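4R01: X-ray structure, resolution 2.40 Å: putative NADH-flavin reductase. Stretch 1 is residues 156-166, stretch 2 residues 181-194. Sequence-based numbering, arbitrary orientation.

Stretch 1 (156-166) IPDGEKTGNYI
Stretch 2, residues 181-194: QISYADYAIGLVDE

The most unusual feature of this contact is one carboxylate, that of Asp186, which gathers three donors from a loop. Thr162 N and Thr162 OG1 donate to Asp186 OD2 at 2.9 and 2.8 Å. Gly163 N donates to Asp186 OD1 at 2.7 Å. Asp186 lies in the first turn of the helix that begins at Tyr184, buried, with chi1 m (-77°) and chi2 -33°, its CA-to-CB bond toward the loop.

Stretch 1 is loop from Pro157 to Asn164, and a strand begins at Tyr165. Stretch 2 runs as strand 181-183, then turns directly into the helix. Together they bury 740 Å², both sides summed.

The register starts at a parallel bridge between Ile156 and Ser183, CA to CA 4.7 Å. Ile156 N donates to Ile182 O (3.0 Å, 166°), and Tyr184 N donates to Ile156 O (2.9 Å, 145°). Ile156 (phi/psi -115/115) is m,t. Ile156 and Ser183 place their side chains on the same sheet face.

Ser183 (-82/160, chi1 p) is the N-cap. Its OG accepts from Asp186 N at 3.0 Å, and also lies 3.1 Å from Glu160 O. Gly159 (-65/158) passes close by: an ideal CB on it would be 2.9 Å from Ser183 CB, a clash. A water bridges here, donating to Pro157 O (2.8 Å) and Gly159 O (3.2 Å) and accepting from Ala185 N (2.6 Å).

Pro157 (-49/-61, C-gamma exo) sits over one face of the Tyr184 ring. Its CA is 3.5 Å from the ring centroid, 14° off the normal, a CH-pi contact. Tyr184 has chi1 m and chi2 27°.

Lys161 (-80/96; t,t,m,t) sets CB and CG against the helix, with Lys161 CB 3.7 Å from Ala185 CB. Its end leads away.

Thr162 (-78/-35, chi1 p) also accepts from Asn164 N at Thr162 OG1, 3.1 Å. Gly163 has phi/psi 88/-10. A CB there would jam against the preceding carbonyl, so glycine fits.

Tyr165 (-119/170, chi1 p, chi2 -84°) has the largest covered area, 105 Å². Its ring lies along the helix. Gly190 CA is 3.9 Å from the ring centroid, 23° off the normal. An ideal CB on Gly190 would be a tight 3.3 Å from Tyr165 CE2, so glycine lets the ring in. Tyr165 CE1 meets Ile189 CG2 at 4.1 Å, and Tyr165 CB meets Ile182 CD1 at 4.2 Å. At the ring edge, Tyr165 OH donates to Asp193 OD2 at 2.7 Å; Asp193 has chi1 m.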

# COMPACT_ATOMS: atom_id res chain seq x y z
N ILE A 156 0.15 -10.39 16.61
CA ILE A 156 0.84 -9.79 17.75
C ILE A 156 0.62 -10.56 19.06
O ILE A 156 -0.50 -10.62 19.57
CB ILE A 156 0.41 -8.32 17.95
CG1 ILE A 156 0.54 -7.56 16.63
CG2 ILE A 156 1.23 -7.66 19.04
CD1 ILE A 156 -0.32 -6.31 16.54
N PRO A 157 1.70 -11.15 19.60
CA PRO A 157 1.72 -11.97 20.82
C PRO A 157 1.01 -11.34 22.02
O PRO A 157 0.05 -11.91 22.53
CB PRO A 157 3.21 -12.13 21.11
CG PRO A 157 3.84 -12.09 19.77
CD PRO A 157 3.04 -11.08 18.98
N ASP A 158 1.49 -10.18 22.46
CA ASP A 158 0.91 -9.55 23.63
C ASP A 158 0.05 -8.35 23.26
O ASP A 158 -0.05 -7.37 24.00
CB ASP A 158 2.01 -9.14 24.61
CG ASP A 158 2.77 -10.33 25.15
OD1 ASP A 158 2.21 -11.06 26.00
OD2 ASP A 158 3.92 -10.55 24.73
N GLY A 159 -0.58 -8.44 22.09
CA GLY A 159 -1.49 -7.40 21.63
C GLY A 159 -2.71 -7.30 22.52
O GLY A 159 -3.07 -8.24 23.22
N GLU A 160 -3.35 -6.13 22.49
CA GLU A 160 -4.54 -5.87 23.29
C GLU A 160 -5.68 -6.81 22.93
O GLU A 160 -5.98 -7.02 21.76
CB GLU A 160 -4.97 -4.41 23.12
CG GLU A 160 -6.20 -4.01 23.92
CD GLU A 160 -6.57 -2.54 23.75
OE1 GLU A 160 -5.79 -1.80 23.11
OE2 GLU A 160 -7.63 -2.13 24.26
N LYS A 161 -6.31 -7.39 23.95
CA LYS A 161 -7.48 -8.24 23.75
C LYS A 161 -8.72 -7.36 23.56
O LYS A 161 -9.34 -6.93 24.53
CB LYS A 161 -7.68 -9.18 24.94
CG LYS A 161 -8.85 -10.14 24.77
CD LYS A 161 -9.43 -10.55 26.12
CE LYS A 161 -8.66 -11.72 26.73
NZ LYS A 161 -8.78 -11.76 28.21
N THR A 162 -9.08 -7.11 22.31
CA THR A 162 -10.21 -6.23 22.00
C THR A 162 -11.54 -6.95 22.18
O THR A 162 -12.52 -6.35 22.60
CB THR A 162 -10.13 -5.70 20.56
OG1 THR A 162 -10.53 -6.72 19.64
CG2 THR A 162 -8.72 -5.24 20.23
N GLY A 163 -11.56 -8.24 21.86
CA GLY A 163 -12.77 -9.03 21.97
C GLY A 163 -13.62 -8.98 20.71
O GLY A 163 -14.57 -9.74 20.57
N ASN A 164 -13.27 -8.08 19.79
CA ASN A 164 -14.01 -7.95 18.54
C ASN A 164 -13.15 -8.32 17.33
O ASN A 164 -12.27 -7.56 16.93
CB ASN A 164 -14.54 -6.53 18.38
CG ASN A 164 -15.53 -6.15 19.47
OD1 ASN A 164 -15.39 -5.12 20.13
ND2 ASN A 164 -16.54 -7.00 19.66
N TYR A 165 -13.42 -9.48 16.76
CA TYR A 165 -12.67 -9.95 15.61
C TYR A 165 -13.58 -10.14 14.40
O TYR A 165 -14.81 -10.08 14.51
CB TYR A 165 -11.95 -11.27 15.94
CG TYR A 165 -12.89 -12.45 16.07
CD1 TYR A 165 -13.54 -12.71 17.27
CD2 TYR A 165 -13.12 -13.30 15.00
CE1 TYR A 165 -14.40 -13.78 17.39
CE2 TYR A 165 -13.98 -14.38 15.12
CZ TYR A 165 -14.61 -14.61 16.31
OH TYR A 165 -15.47 -15.68 16.43
N ILE A 166 -12.97 -10.36 13.24
CA ILE A 166 -13.72 -10.69 12.03
C ILE A 166 -13.36 -12.08 11.52
O ILE A 166 -12.18 -12.42 11.41
CB ILE A 166 -13.47 -9.66 10.91
CG1 ILE A 166 -14.13 -8.33 11.26
CG2 ILE A 166 -14.02 -10.15 9.58
CD1 ILE A 166 -13.85 -7.24 10.26
N GLN A 181 -4.60 -6.91 11.14
CA GLN A 181 -3.86 -7.22 12.36
C GLN A 181 -4.76 -7.94 13.35
O GLN A 181 -5.98 -7.83 13.28
CB GLN A 181 -3.30 -5.95 13.00
CG GLN A 181 -4.37 -5.00 13.51
CD GLN A 181 -3.80 -3.82 14.27
OE1 GLN A 181 -3.23 -2.90 13.68
NE2 GLN A 181 -3.96 -3.83 15.59
N ILE A 182 -4.15 -8.70 14.26
CA ILE A 182 -4.90 -9.32 15.35
C ILE A 182 -3.96 -9.76 16.47
O ILE A 182 -2.82 -10.14 16.23
CB ILE A 182 -5.75 -10.52 14.86
CG1 ILE A 182 -6.82 -10.88 15.89
CG2 ILE A 182 -4.86 -11.72 14.54
CD1 ILE A 182 -7.80 -11.94 15.42
N SER A 183 -4.45 -9.69 17.71
CA SER A 183 -3.69 -10.13 18.86
C SER A 183 -3.80 -11.64 19.02
O SER A 183 -4.73 -12.25 18.49
CB SER A 183 -4.17 -9.43 20.13
OG SER A 183 -5.50 -9.80 20.43
N TYR A 184 -2.86 -12.24 19.74
CA TYR A 184 -2.93 -13.67 20.03
C TYR A 184 -4.19 -13.97 20.83
O TYR A 184 -4.84 -14.99 20.61
CB TYR A 184 -1.68 -14.13 20.79
CG TYR A 184 -0.50 -14.47 19.90
CD1 TYR A 184 -0.34 -13.86 18.66
CD2 TYR A 184 0.44 -15.41 20.30
CE1 TYR A 184 0.73 -14.17 17.85
CE2 TYR A 184 1.52 -15.73 19.49
CZ TYR A 184 1.66 -15.11 18.26
OH TYR A 184 2.73 -15.42 17.45
N ALA A 185 -4.54 -13.07 21.75
CA ALA A 185 -5.73 -13.23 22.58
C ALA A 185 -7.01 -13.27 21.74
O ALA A 185 -7.82 -14.19 21.87
CB ALA A 185 -5.80 -12.12 23.61
N ASP A 186 -7.19 -12.27 20.88
CA ASP A 186 -8.38 -12.22 20.02
C ASP A 186 -8.43 -13.40 19.05
O ASP A 186 -9.50 -13.92 18.75
CB ASP A 186 -8.42 -10.90 19.24
CG ASP A 186 -8.87 -9.73 20.10
OD1 ASP A 186 -9.71 -9.94 21.01
OD2 ASP A 186 -8.40 -8.60 19.86
N TYR A 187 -7.26 -13.83 18.59
CA TYR A 187 -7.15 -14.98 17.70
C TYR A 187 -7.61 -16.26 18.40
O TYR A 187 -8.33 -17.07 17.81
CB TYR A 187 -5.71 -15.14 17.20
CG TYR A 187 -5.45 -16.36 16.35
CD1 TYR A 187 -5.64 -16.33 14.98
CD2 TYR A 187 -5.00 -17.55 16.93
CE1 TYR A 187 -5.39 -17.45 14.20
CE2 TYR A 187 -4.76 -18.67 16.16
CZ TYR A 187 -4.95 -18.61 14.79
OH TYR A 187 -4.71 -19.73 14.03
N ALA A 188 -7.20 -16.43 19.65
CA ALA A 188 -7.61 -17.58 20.44
C ALA A 188 -9.12 -17.61 20.60
O ALA A 188 -9.75 -18.66 20.49
CB ALA A 188 -6.93 -17.57 21.81
N ILE A 189 -9.71 -16.44 20.84
CA ILE A 189 -11.16 -16.32 20.97
C ILE A 189 -11.85 -16.82 19.71
O ILE A 189 -12.80 -17.61 19.78
CB ILE A 189 -11.58 -14.86 21.25
CG1 ILE A 189 -11.03 -14.40 22.60
CG2 ILE A 189 -13.09 -14.73 21.21
CD1 ILE A 189 -11.45 -13.00 22.98
N GLY A 190 -11.37 -16.38 18.55
CA GLY A 190 -11.95 -16.78 17.28
C GLY A 190 -11.79 -18.26 17.01
O GLY A 190 -12.70 -18.92 16.51
N LEU A 191 -10.62 -18.80 17.36
CA LEU A 191 -10.32 -20.20 17.12
C LEU A 191 -11.19 -21.12 17.99
O LEU A 191 -11.69 -22.15 17.52
CB LEU A 191 -8.84 -20.48 17.37
CG LEU A 191 -8.28 -21.84 16.97
CD1 LEU A 191 -6.85 -21.71 16.47
CD2 LEU A 191 -8.34 -22.83 18.13
N VAL A 192 -11.38 -20.75 19.25
CA VAL A 192 -12.22 -21.55 20.15
C VAL A 192 -13.69 -21.43 19.76
O VAL A 192 -14.47 -22.37 19.96
CB VAL A 192 -12.02 -21.12 21.63
CG1 VAL A 192 -12.92 -21.93 22.56
CG2 VAL A 192 -10.57 -21.30 22.04
N ASP A 193 -14.07 -20.29 19.19
CA ASP A 193 -15.43 -20.12 18.68
C ASP A 193 -15.70 -21.11 17.55
O ASP A 193 -16.79 -21.67 17.45
CB ASP A 193 -15.65 -18.69 18.18
CG ASP A 193 -15.80 -17.69 19.31
OD1 ASP A 193 -15.93 -18.12 20.47
OD2 ASP A 193 -15.80 -16.47 19.03
N GLU A 194 -14.70 -21.32 16.71
CA GLU A 194 -14.80 -22.29 15.62
C GLU A 194 -14.83 -23.72 16.18
O GLU A 194 -15.28 -24.65 15.51
CB GLU A 194 -13.65 -22.10 14.63
CG GLU A 194 -13.56 -23.15 13.52
CD GLU A 194 -14.78 -23.15 12.62
OE1 GLU A 194 -15.37 -22.07 12.40
OE2 GLU A 194 -15.15 -24.24 12.13
O HOH W 1 -2.74 -11.37 22.64